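Local coordinates for extracellular solute-binding protein family 1 (Alicyclobacillus acidocaldarius subsp. acidocaldarius, PDB 4OVJ), which probably binds a solute outside the cell and delivers it to an ABC-type importer, at residues A[55-60]-A[311-316]. Numbering follows the deposited sequence. Where two conformers were deposited one is given.
Sequences IHIQTE and ELFVNF
Over one face of the F313 ring lies CD1 of I57, 3.9 Å from the ring centroid and 18° off the normal, a CH-pi contact shifted somewhat toward the rim. F29 and F48 each meet the same ring edge-to-face. This is the helix-on-sheet layer of an alpha/beta lobe in the periplasmic-binding-protein fold: strand 55-61, paired in parallel with strand 25-31, turns I55 and I57 toward helix 307-319. Beta-branched isoleucine suits such a strand, and its longer CG1-CD1 arm extends to the helix while CG2 remains a short methyl. In I57, CG1 is anti to the carbonyl carbon (chi1 -56°), and the next torsion, chi2 -62°, sets CD1 over the ring. Phenylalanine suits the helix side, being flat and long enough to bridge to the strand. With an alanine in place of F313, the ethyl branch of I57 would probably lose the face it rests on, and F29 and F48 their common edge-to-face partner. F48, on helix 35-51, also touches I55, I57 and L312, so a third element helps enclose the contact. No hydrogen bond joins the two segments. At the neighbouring helix position, L312 meets I55 obliquely, CD1 to CD1 at 4.1 Å in one of the two conformers of L312. Beneath the methyl that caps the ring, CG1 of I57 also comes within 3.9 Å of F313 CE1.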
loop_
_atom_site.group_PDB
_atom_site.type_symbol
_atom_site.label_atom_id
_atom_site.label_comp_id
_atom_site.label_asym_id
_atom_site.label_seq_id
_atom_site.Cartn_x
_atom_site.Cartn_y
_atom_site.Cartn_z
ATOM N N ILE A 55 24.939 -9.379 20.044
ATOM C CA ILE A 55 23.661 -9.993 19.707
ATOM C C ILE A 55 23.847 -10.788 18.420
ATOM O O ILE A 55 24.101 -10.221 17.350
ATOM C CB ILE A 55 22.545 -8.940 19.535
ATOM C CG1 ILE A 55 22.411 -8.095 20.807
ATOM C CG2 ILE A 55 21.211 -9.629 19.218
ATOM C CD1 ILE A 55 21.534 -6.850 20.674
ATOM N N HIS A 56 23.703 -12.101 18.515
ATOM C CA HIS A 56 23.634 -12.928 17.330
ATOM C C HIS A 56 22.197 -12.993 16.820
ATOM O O HIS A 56 21.242 -13.061 17.605
ATOM C CB HIS A 56 24.043 -14.361 17.629
ATOM C CG HIS A 56 25.428 -14.521 18.169
ATOM N ND1 HIS A 56 26.550 -14.112 17.486
ATOM C CD2 HIS A 56 25.872 -15.150 19.278
ATOM C CE1 HIS A 56 27.627 -14.436 18.176
ATOM N NE2 HIS A 56 27.240 -15.067 19.267
ATOM N N ILE A 57 22.050 -12.994 15.508
ATOM C CA ILE A 57 20.770 -13.239 14.875
ATOM C C ILE A 57 20.824 -14.582 14.156
ATOM O O ILE A 57 21.703 -14.826 13.320
ATOM C CB ILE A 57 20.411 -12.135 13.866
ATOM C CG1 ILE A 57 20.418 -10.769 14.541
ATOM C CG2 ILE A 57 19.057 -12.432 13.230
ATOM C CD1 ILE A 57 19.411 -10.618 15.666
ATOM N N GLN A 58 19.885 -15.454 14.516
ATOM C CA GLN A 58 19.704 -16.710 13.847
ATOM C C GLN A 58 18.476 -16.599 12.955
ATOM O O GLN A 58 17.346 -16.610 13.438
ATOM C CB GLN A 58 19.539 -17.810 14.886
ATOM C CG GLN A 58 19.353 -19.183 14.300
ATOM C CD GLN A 58 19.216 -20.251 15.365
ATOM O OE1 GLN A 58 19.748 -20.124 16.461
ATOM N NE2 GLN A 58 18.497 -21.314 15.038
ATOM N N THR A 59 18.690 -16.487 11.648
ATOM C CA THR A 59 17.565 -16.339 10.734
ATOM C C THR A 59 16.839 -17.658 10.532
ATOM O O THR A 59 17.448 -18.732 10.549
ATOM C CB THR A 59 17.991 -15.751 9.382
ATOM O OG1 THR A 59 18.965 -16.602 8.760
ATOM C CG2 THR A 59 18.562 -14.368 9.581
ATOM N N GLU A 60 15.522 -17.557 10.366
ATOM C CA GLU A 60 14.654 -18.676 10.078
ATOM C C GLU A 60 13.795 -18.244 8.883
ATOM O O GLU A 60 12.616 -17.923 9.013
ATOM C CB GLU A 60 13.799 -19.015 11.304
ATOM C CG GLU A 60 14.607 -19.486 12.512
ATOM C CD GLU A 60 13.737 -19.866 13.705
ATOM O OE1 GLU A 60 12.514 -19.624 13.666
ATOM O OE2 GLU A 60 14.279 -20.413 14.692
ATOM N N GLU A 311 13.831 -5.535 20.864
ATOM C CA GLU A 311 13.459 -4.160 20.564
ATOM C C GLU A 311 14.597 -3.437 19.833
ATOM O O GLU A 311 14.358 -2.719 18.878
ATOM C CB GLU A 311 13.105 -3.378 21.834
ATOM C CG GLU A 311 11.833 -3.793 22.557
ATOM C CD GLU A 311 11.672 -3.054 23.896
ATOM O OE1 GLU A 311 12.256 -1.952 24.091
ATOM O OE2 GLU A 311 10.953 -3.562 24.770
ATOM N N LEU A 312 15.823 -3.633 20.296
ATOM C CA LEU A 312 16.986 -3.026 19.660
ATOM C C LEU A 312 17.133 -3.489 18.199
ATOM O O LEU A 312 17.444 -2.690 17.311
ATOM C CB LEU A 312 18.223 -3.355 20.485
ATOM C CG LEU A 312 19.539 -2.678 20.136
ATOM C CD1 LEU A 312 20.535 -2.881 21.267
ATOM C CD2 LEU A 312 20.030 -3.268 18.836
ATOM N N PHE A 313 16.874 -4.766 17.943
ATOM C CA PHE A 313 16.927 -5.301 16.584
ATOM C C PHE A 313 15.828 -4.705 15.695
ATOM O O PHE A 313 16.086 -4.253 14.585
ATOM C CB PHE A 313 16.840 -6.825 16.605
ATOM C CG PHE A 313 16.898 -7.453 15.248
ATOM C CD1 PHE A 313 18.030 -7.330 14.452
ATOM C CD2 PHE A 313 15.833 -8.172 14.765
ATOM C CE1 PHE A 313 18.073 -7.918 13.199
ATOM C CE2 PHE A 313 15.864 -8.758 13.518
ATOM C CZ PHE A 313 16.991 -8.645 12.733
ATOM N N VAL A 314 14.601 -4.692 16.194
ATOM C CA VAL A 314 13.503 -4.100 15.445
ATOM C C VAL A 314 13.770 -2.616 15.179
ATOM O O VAL A 314 13.560 -2.129 14.067
ATOM C CB VAL A 314 12.151 -4.334 16.157
ATOM C CG1 VAL A 314 11.046 -3.506 15.529
ATOM C CG2 VAL A 314 11.798 -5.812 16.083
ATOM N N ASN A 315 14.274 -1.911 16.176
ATOM C CA ASN A 315 14.581 -0.511 15.999
ATOM C C ASN A 315 15.630 -0.272 14.928
ATOM O O ASN A 315 15.521 0.693 14.167
ATOM C CB ASN A 315 15.061 0.118 17.298
ATOM C CG ASN A 315 15.192 1.609 17.171
ATOM O OD1 ASN A 315 14.203 2.311 16.933
ATOM N ND2 ASN A 315 16.421 2.106 17.278
ATOM N N PHE A 316 16.635 -1.145 14.887
ATOM C CA PHE A 316 17.679 -1.112 13.866
ATOM C C PHE A 316 17.080 -1.280 12.465
ATOM O O PHE A 316 17.360 -0.492 11.555
ATOM C CB PHE A 316 18.727 -2.200 14.128
ATOM C CG PHE A 316 19.843 -2.225 13.120
ATOM C CD1 PHE A 316 20.980 -1.443 13.316
ATOM C CD2 PHE A 316 19.777 -3.048 11.998
ATOM C CE1 PHE A 316 22.016 -1.474 12.404
ATOM C CE2 PHE A 316 20.819 -3.082 11.080
ATOM C CZ PHE A 316 21.930 -2.287 11.288
#